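NADPH-quinone reductase (PDB 3HA2) probably catalyses the NAD(P)H-dependent reduction of quinones with FMN as cofactor, this chain holding the flavodoxin-like part of a longer protein. Local coordinates at residues M1-V7 with N52-E58; I118-M122 with I139-H143. The contacts are given in a common frame with arbitrary orientation. Residue numbers count along the deposited sequence, not the author numbering.

Contact 1: residues M1-V7 with N52-E58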
HETATM    1  N   MSE A   1      29.590  -5.770  -2.109  1.00 32.47           N
HETATM    2  CA  MSE A   1      28.193  -5.327  -1.856  1.00 33.81           C
HETATM    3  C   MSE A   1      27.357  -6.525  -1.482  1.00 30.55           C
HETATM    4  O   MSE A   1      27.385  -7.556  -2.160  1.00 30.31           O
HETATM    5  CB  MSE A   1      27.593  -4.681  -3.101  1.00 33.17           C
HETATM    6  CG  MSE A   1      26.205  -4.092  -2.874  1.00 35.64           C
HETATM    7 SE   MSE A   1      25.310  -3.709  -4.553  1.00 44.00          SE
HETATM    8  CE  MSE A   1      25.277  -5.518  -5.292  1.00 39.46           C
ATOM      9  N   GLN A   2      26.607  -6.377  -0.399  1.00 28.03           N
ATOM     10  CA  GLN A   2      25.723  -7.423   0.074  1.00 25.77           C
ATOM     11  C   GLN A   2      24.287  -7.013  -0.240  1.00 24.86           C
ATOM     12  O   GLN A   2      23.887  -5.859  -0.002  1.00 24.39           O
ATOM     13  CB  GLN A   2      25.904  -7.637   1.586  1.00 25.52           C
ATOM     14  CG  GLN A   2      27.360  -7.836   2.040  1.00 25.27           C
ATOM     15  CD  GLN A   2      27.999  -9.093   1.469  1.00 24.99           C
ATOM     16  OE1 GLN A   2      27.448 -10.184   1.587  1.00 25.55           O
ATOM     17  NE2 GLN A   2      29.182  -8.947   0.867  1.00 25.65           N
ATOM     18  N   THR A   3      23.518  -7.963  -0.764  1.00 23.35           N
ATOM     19  CA  THR A   3      22.126  -7.713  -1.159  1.00 22.02           C
ATOM     20  C   THR A   3      21.175  -8.598  -0.374  1.00 21.61           C
ATOM     21  O   THR A   3      21.412  -9.799  -0.215  1.00 20.42           O
ATOM     22  CB  THR A   3      21.932  -7.983  -2.667  1.00 21.76           C
ATOM     23  OG1 THR A   3      22.836  -7.166  -3.412  1.00 21.76           O
ATOM     24  CG2 THR A   3      20.509  -7.684  -3.118  1.00 23.09           C
ATOM     25  N   LEU A   4      20.100  -7.981   0.120  1.00 21.30           N
ATOM     26  CA  LEU A   4      19.055  -8.683   0.835  1.00 20.70           C
ATOM     27  C   LEU A   4      17.794  -8.640  -0.014  1.00 21.38           C
ATOM     28  O   LEU A   4      17.317  -7.560  -0.373  1.00 21.43           O
ATOM     29  CB  LEU A   4      18.780  -7.975   2.187  1.00 20.69           C
ATOM     30  CG  LEU A   4      17.656  -8.533   3.068  1.00 20.06           C
ATOM     31  CD1 LEU A   4      17.915 -10.002   3.470  1.00 21.00           C
ATOM     32  CD2 LEU A   4      17.475  -7.651   4.310  1.00 19.93           C
ATOM     33  N   ILE A   5      17.253  -9.815  -0.327  1.00 21.33           N
ATOM     34  CA  ILE A   5      16.007  -9.896  -1.077  1.00 21.76           C
ATOM     35  C   ILE A   5      14.884 -10.321  -0.129  1.00 21.86           C
ATOM     36  O   ILE A   5      14.860 -11.455   0.355  1.00 22.27           O
ATOM     37  CB  ILE A   5      16.128 -10.835  -2.285  1.00 22.36           C
ATOM     38  CG1 ILE A   5      17.334 -10.428  -3.159  1.00 21.51           C
ATOM     39  CG2 ILE A   5      14.830 -10.806  -3.126  1.00 21.61           C
ATOM     40  CD1 ILE A   5      17.611 -11.431  -4.255  1.00 25.13           C
ATOM     41  N   ILE A   6      13.976  -9.380   0.138  1.00 21.62           N
ATOM     42  CA  ILE A   6      12.794  -9.626   0.972  1.00 22.42           C
ATOM     43  C   ILE A   6      11.698 -10.175   0.067  1.00 23.09           C
ATOM     44  O   ILE A   6      11.137  -9.448  -0.765  1.00 22.84           O
ATOM     45  CB  ILE A   6      12.251  -8.327   1.623  1.00 22.18           C
ATOM     46  CG1 ILE A   6      13.344  -7.584   2.408  1.00 22.78           C
ATOM     47  CG2 ILE A   6      11.029  -8.650   2.519  1.00 23.52           C
ATOM     48  CD1 ILE A   6      13.998  -8.411   3.501  1.00 25.27           C
ATOM     49  N   VAL A   7      11.431 -11.461   0.221  1.00 23.66           N
ATOM     50  CA  VAL A   7      10.518 -12.177  -0.662  1.00 24.66           C
ATOM     51  C   VAL A   7       9.166 -12.227   0.019  1.00 25.59           C
ATOM     52  O   VAL A   7       8.954 -13.013   0.953  1.00 24.17           O
ATOM     53  CB  VAL A   7      11.043 -13.592  -0.981  1.00 24.63           C
ATOM     54  CG1 VAL A   7      10.093 -14.347  -1.927  1.00 24.89           C
ATOM     55  CG2 VAL A   7      12.424 -13.498  -1.594  1.00 26.05           C
ATOM     56  N   ASN A  52      23.148  -5.390   5.146  1.00 24.06           N
ATOM     57  CA  ASN A  52      23.094  -5.371   3.678  1.00 23.74           C
ATOM     58  C   ASN A  52      23.113  -3.965   3.108  1.00 23.77           C
ATOM     59  O   ASN A  52      22.715  -3.018   3.787  1.00 24.38           O
ATOM     60  CB  ASN A  52      21.907  -6.191   3.156  1.00 23.51           C
ATOM     61  CG  ASN A  52      22.114  -7.686   3.347  1.00 24.14           C
ATOM     62  OD1 ASN A  52      22.579  -8.375   2.433  1.00 25.17           O
ATOM     63  ND2 ASN A  52      21.815  -8.186   4.544  1.00 20.94           N
ATOM     64  N   ASP A  53      23.604  -3.839   1.869  1.00 22.93           N
ATOM     65  CA  ASP A  53      23.773  -2.553   1.186  1.00 23.08           C
ATOM     66  C   ASP A  53      22.654  -2.277   0.193  1.00 22.60           C
ATOM     67  O   ASP A  53      22.269  -1.135  -0.015  1.00 23.02           O
ATOM     68  CB  ASP A  53      25.105  -2.536   0.418  1.00 23.51           C
ATOM     69  CG  ASP A  53      26.282  -2.865   1.300  1.00 24.95           C
ATOM     70  OD1 ASP A  53      26.536  -2.078   2.238  1.00 26.66           O
ATOM     71  OD2 ASP A  53      26.947  -3.905   1.064  1.00 25.36           O
ATOM     72  N   ARG A  54      22.154  -3.323  -0.440  1.00 21.84           N
ATOM     73  CA  ARG A  54      21.052  -3.176  -1.379  1.00 21.43           C
ATOM     74  C   ARG A  54      19.903  -4.049  -0.889  1.00 20.97           C
ATOM     75  O   ARG A  54      20.077  -5.240  -0.652  1.00 22.13           O
ATOM     76  CB  ARG A  54      21.471  -3.599  -2.792  1.00 20.83           C
ATOM     77  CG  ARG A  54      20.344  -3.518  -3.809  1.00 21.36           C
ATOM     78  CD  ARG A  54      20.852  -3.841  -5.225  1.00 20.95           C
ATOM     79  NE  ARG A  54      21.814  -2.843  -5.684  1.00 22.44           N
ATOM     80  CZ  ARG A  54      22.574  -2.973  -6.770  1.00 26.27           C
ATOM     81  NH1 ARG A  54      22.498  -4.070  -7.522  1.00 27.86           N
ATOM     82  NH2 ARG A  54      23.430  -2.008  -7.094  1.00 25.15           N
ATOM     83  N   ILE A  55      18.740  -3.432  -0.735  1.00 21.73           N
ATOM     84  CA  ILE A  55      17.570  -4.091  -0.193  1.00 21.48           C
ATOM     85  C   ILE A  55      16.552  -4.126  -1.317  1.00 21.66           C
ATOM     86  O   ILE A  55      16.153  -3.080  -1.837  1.00 21.76           O
ATOM     87  CB  ILE A  55      16.951  -3.317   1.023  1.00 21.58           C
ATOM     88  CG1 ILE A  55      18.018  -2.781   2.022  1.00 21.03           C
ATOM     89  CG2 ILE A  55      15.875  -4.166   1.710  1.00 21.70           C
ATOM     90  CD1 ILE A  55      18.949  -3.832   2.651  1.00 21.29           C
ATOM     91  N   ILE A  56      16.149  -5.329  -1.696  1.00 21.95           N
ATOM     92  CA  ILE A  56      15.178  -5.495  -2.757  1.00 22.55           C
ATOM     93  C   ILE A  56      13.887  -6.058  -2.178  1.00 22.51           C
ATOM     94  O   ILE A  56      13.899  -7.061  -1.464  1.00 22.57           O
ATOM     95  CB  ILE A  56      15.740  -6.399  -3.859  1.00 22.56           C
ATOM     96  CG1 ILE A  56      16.850  -5.652  -4.611  1.00 23.01           C
ATOM     97  CG2 ILE A  56      14.634  -6.882  -4.784  1.00 23.78           C
ATOM     98  CD1 ILE A  56      17.730  -6.547  -5.481  1.00 24.50           C
ATOM     99  N   LEU A  57      12.775  -5.401  -2.465  1.00 21.78           N
ATOM    100  CA  LEU A  57      11.491  -5.942  -2.034  1.00 21.89           C
ATOM    101  C   LEU A  57      10.861  -6.608  -3.231  1.00 21.59           C
ATOM    102  O   LEU A  57      10.655  -5.973  -4.273  1.00 22.35           O
ATOM    103  CB  LEU A  57      10.575  -4.844  -1.523  1.00 21.52           C
ATOM    104  CG  LEU A  57      11.194  -3.895  -0.492  1.00 22.20           C
ATOM    105  CD1 LEU A  57      10.106  -2.879  -0.078  1.00 22.13           C
ATOM    106  CD2 LEU A  57      11.788  -4.617   0.719  1.00 24.07           C
ATOM    107  N   GLU A  58      10.558  -7.889  -3.066  1.00 21.30           N
ATOM    108  CA  GLU A  58      10.106  -8.746  -4.163  1.00 21.70           C
ATOM    109  C   GLU A  58       8.699  -9.277  -3.856  1.00 22.84           C
ATOM    110  O   GLU A  58       8.495 -10.085  -2.918  1.00 22.62           O
ATOM    111  CB  GLU A  58      11.106  -9.896  -4.341  1.00 21.69           C
ATOM    112  CG  GLU A  58      10.752 -10.868  -5.439  1.00 23.54           C
ATOM    113  CD  GLU A  58      11.933 -11.677  -5.907  1.00 24.71           C
ATOM    114  OE1 GLU A  58      13.084 -11.175  -5.862  1.00 26.70           O
ATOM    115  OE2 GLU A  58      11.700 -12.825  -6.339  1.00 26.23           O
TER

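Contact 2: residues I118-M122 with I139-H143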
ATOM      1  N   ILE A 118       3.667   1.709 -13.637  1.00 21.89           N
ATOM      2  CA  ILE A 118       4.206   1.070 -12.447  1.00 22.21           C
ATOM      3  C   ILE A 118       4.961   2.077 -11.570  1.00 21.81           C
ATOM      4  O   ILE A 118       4.846   2.058 -10.339  1.00 22.92           O
ATOM      5  CB  ILE A 118       5.117  -0.107 -12.853  1.00 22.52           C
ATOM      6  CG1 ILE A 118       4.280  -1.188 -13.558  1.00 24.11           C
ATOM      7  CG2 ILE A 118       5.881  -0.666 -11.611  1.00 23.66           C
ATOM      8  CD1 ILE A 118       3.222  -1.825 -12.633  1.00 23.92           C
ATOM      9  N   SER A 119       5.694   2.979 -12.208  1.00 22.35           N
ATOM     10  CA  SER A 119       6.401   4.059 -11.494  1.00 22.90           C
ATOM     11  C   SER A 119       5.456   4.844 -10.594  1.00 23.06           C
ATOM     12  O   SER A 119       5.742   5.096  -9.429  1.00 23.48           O
ATOM     13  CB  SER A 119       7.032   5.039 -12.487  1.00 22.47           C
ATOM     14  OG  SER A 119       8.228   4.541 -13.043  1.00 24.21           O
ATOM     15  N   GLU A 120       4.318   5.242 -11.143  1.00 22.31           N
ATOM     16  CA  GLU A 120       3.331   5.989 -10.360  1.00 23.08           C
ATOM     17  C   GLU A 120       2.735   5.174  -9.215  1.00 23.29           C
ATOM     18  O   GLU A 120       2.508   5.691  -8.119  1.00 23.89           O
ATOM     19  CB  GLU A 120       2.222   6.448 -11.291  1.00 23.43           C
ATOM     20  CG  GLU A 120       2.685   7.492 -12.306  1.00 24.19           C
ATOM     21  CD  GLU A 120       1.618   7.705 -13.340  1.00 26.80           C
ATOM     22  OE1 GLU A 120       1.679   7.049 -14.417  1.00 24.64           O
ATOM     23  OE2 GLU A 120       0.674   8.471 -13.031  1.00 28.94           O
ATOM     24  N   LEU A 121       2.475   3.903  -9.467  1.00 22.88           N
ATOM     25  CA  LEU A 121       1.893   3.030  -8.442  1.00 23.80           C
ATOM     26  C   LEU A 121       2.855   2.701  -7.310  1.00 24.12           C
ATOM     27  O   LEU A 121       2.424   2.488  -6.172  1.00 24.13           O
ATOM     28  CB  LEU A 121       1.356   1.730  -9.061  1.00 24.41           C
ATOM     29  CG  LEU A 121       0.219   1.963 -10.054  1.00 25.42           C
ATOM     30  CD1 LEU A 121      -0.060   0.678 -10.844  1.00 27.39           C
ATOM     31  CD2 LEU A 121      -1.035   2.461  -9.343  1.00 25.06           C
HETATM   32  N   MSE A 122       4.150   2.702  -7.600  1.00 23.61           N
HETATM   33  CA  MSE A 122       5.142   2.390  -6.573  1.00 24.15           C
HETATM   34  C   MSE A 122       5.588   3.629  -5.792  1.00 24.31           C
HETATM   35  O   MSE A 122       6.539   3.558  -5.012  1.00 24.74           O
HETATM   36  CB  MSE A 122       6.364   1.692  -7.206  1.00 24.18           C
HETATM   37  CG  MSE A 122       6.071   0.331  -7.864  1.00 23.81           C
HETATM   38 SE   MSE A 122       5.451  -1.021  -6.593  1.00 36.97          SE
HETATM   39  CE  MSE A 122       3.534  -0.829  -6.908  1.00 30.11           C
ATOM     40  N   ILE A 139      12.675   0.479 -10.935  1.00 23.34           N
ATOM     41  CA  ILE A 139      11.874  -0.703 -10.581  1.00 22.57           C
ATOM     42  C   ILE A 139      12.045  -1.827 -11.599  1.00 22.48           C
ATOM     43  O   ILE A 139      12.067  -1.574 -12.796  1.00 22.54           O
ATOM     44  CB  ILE A 139      10.395  -0.296 -10.551  1.00 22.57           C
ATOM     45  CG1 ILE A 139      10.193   0.848  -9.531  1.00 23.84           C
ATOM     46  CG2 ILE A 139       9.470  -1.511 -10.272  1.00 22.10           C
ATOM     47  CD1 ILE A 139       8.987   1.739  -9.822  1.00 26.26           C
ATOM     48  N   LEU A 140      12.159  -3.070 -11.124  1.00 22.80           N
ATOM     49  CA  LEU A 140      12.160  -4.215 -12.049  1.00 23.32           C
ATOM     50  C   LEU A 140      10.735  -4.769 -12.077  1.00 23.67           C
ATOM     51  O   LEU A 140      10.333  -5.481 -11.160  1.00 24.18           O
ATOM     52  CB  LEU A 140      13.189  -5.291 -11.633  1.00 22.95           C
ATOM     53  CG  LEU A 140      13.261  -6.501 -12.583  1.00 24.55           C
ATOM     54  CD1 LEU A 140      13.509  -6.049 -14.002  1.00 27.47           C
ATOM     55  CD2 LEU A 140      14.366  -7.428 -12.139  1.00 27.50           C
ATOM     56  N   ALA A 141       9.975  -4.412 -13.111  1.00 23.92           N
ATOM     57  CA  ALA A 141       8.592  -4.912 -13.246  1.00 24.21           C
ATOM     58  C   ALA A 141       8.598  -6.210 -14.047  1.00 24.50           C
ATOM     59  O   ALA A 141       9.258  -6.305 -15.097  1.00 25.15           O
ATOM     60  CB  ALA A 141       7.677  -3.854 -13.892  1.00 24.47           C
ATOM     61  N   VAL A 142       7.882  -7.209 -13.534  1.00 24.27           N
ATOM     62  CA  VAL A 142       7.871  -8.550 -14.112  1.00 24.90           C
ATOM     63  C   VAL A 142       6.421  -8.863 -14.479  1.00 25.46           C
ATOM     64  O   VAL A 142       5.615  -9.179 -13.614  1.00 26.09           O
ATOM     65  CB  VAL A 142       8.427  -9.584 -13.101  1.00 24.69           C
ATOM     66  CG1 VAL A 142       8.374 -11.003 -13.662  1.00 25.92           C
ATOM     67  CG2 VAL A 142       9.866  -9.221 -12.693  1.00 25.40           C
ATOM     68  N   HIS A 143       6.114  -8.806 -15.773  1.00 24.69           N
ATOM     69  CA  HIS A 143       4.739  -8.939 -16.241  1.00 24.33           C
ATOM     70  C   HIS A 143       4.489 -10.301 -16.903  1.00 24.35           C
ATOM     71  O   HIS A 143       5.105 -10.621 -17.916  1.00 23.36           O
ATOM     72  CB  HIS A 143       4.418  -7.825 -17.227  1.00 24.71           C
ATOM     73  CG  HIS A 143       4.437  -6.456 -16.631  1.00 26.59           C
ATOM     74  ND1 HIS A 143       5.420  -5.535 -16.922  1.00 28.96           N
ATOM     75  CD2 HIS A 143       3.581  -5.839 -15.789  1.00 25.53           C
ATOM     76  CE1 HIS A 143       5.174  -4.411 -16.278  1.00 24.93           C
ATOM     77  NE2 HIS A 143       4.060  -4.564 -15.588  1.00 29.64           N
TER

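Contact 1: residues M1-V7 with N52-E58
Strands 3-7 and 54-58 run side by side in parallel, and their side chains alternate between the two faces of the sheet. Gln2 O accepts both Asp53 N (2.8 Å) and Arg54 N (3.1 Å); beyond it the bonding zigzags through Leu4 N to Arg54 O, Ile56 N to Leu4 O, Ile6 N to Ile56 O and Glu58 N to Ile6 O, each 2.8 Å. Asp53, with chi1 at m, turns its carboxylate back so that OD2 accepts Gln2 N at 2.9 Å, a side-chain bond just before the strands begin.

Leu4, Ile6, Ile55 and Leu57 share one face. With chi1 at m, Ile6 places CG1 3.8 Å from Leu57 CD2, and beta-branched isoleucines suit the extended backbone while filling the apolar layer. Thr3, Ile5, Val7, Arg54, Ile56 and Glu58 line the other. There the long residues start with trans chi1: Arg54 rises from the sheet, trans at chi2 as well, and its NH2 comes to 3.6 Å from SE of Met1 (selenomethionine), which sits over one face of the guanidinium, and Glu58 brings OE1 to 3.3 Å from Ile5 CG2. Their buried charged ends have partners, Glu94 in a salt bridge with Arg54 and Tyr160 hydrogen-bonded to Glu58.

In this flavodoxin-like sheet both strands are interior, flanked by 31-35 and 94-101; helix 42-50 covers Leu4 and Ile55, and helix 150-165 supplies Tyr160 on the opposite face.

Contact 2: residues I118-M122 with I139-H143
A short helical turn, 118-121, packs against the outermost strand, within this chain, of the flavodoxin-like sheet, on the last part of strand 135-143. The backbones stay well apart: the nearest CA pairs are Ser119 to Ile139 at 7.3 Å and Ile118 to Ala141 at 7.5 Å, so the gap is filled mainly by side chains. Met122 N donates a hydrogen bond to Ile118 O at 2.9 Å, closing the turn, and Met122 both leaves helical geometry and serves as N-cap of helix 123-131.

Alternation along the strand selects what meets the turn. Ile139 and Ala141 direct their CA-to-CB bonds toward it, whereas Leu140 points away, to Tyr160 and Tyr163 of helix 150-165. Ile118 fills the middle of the interface: its CG2 lies 3.9 Å from Ile139 CG2 and 4.3 Å from Ala141 CB, and it also touches Val99 on the adjoining strand. Small Ala141 lets this branched side chain come close to the strand. Ile139 extends with chi2 trans, carrying CD1 to 3.9 Å from Ser119 CA and to the base of the selenomethionine Met122, whose selenium end leads away from the strand. Leu121, on another side of the turn, packs on Arg123 of the second subunit.

The patch is small, 209 Å² in all, and entirely one of van der Waals packing; its tightest touch is Met122 CB against Ile139 CD1, at 3.7 Å.

How the contacts relate
Both contacts belong to the same five-stranded parallel sheet, of order 31-35, 3-7, 54-60, 94-101, 135-143, but they use it differently. Contact 1 joins two interior strands within the sheet, while contact 2 lays a helical turn on strand 135-143, outermost within this chain. Their centres are about 17 Å apart, on opposite sides of the chain's centre, and their nearest atoms about 7 Å apart, so they do not touch. Strand 94-101 lies between them: Val98 meets Ile56 and Glu58 of contact 1 and Val142 in 139-143. In flavodoxin-like folds the flavin usually binds at the C-terminal ends of the parallel strands, so the Val7 and Glu58 end of contact 1 probably faces that region.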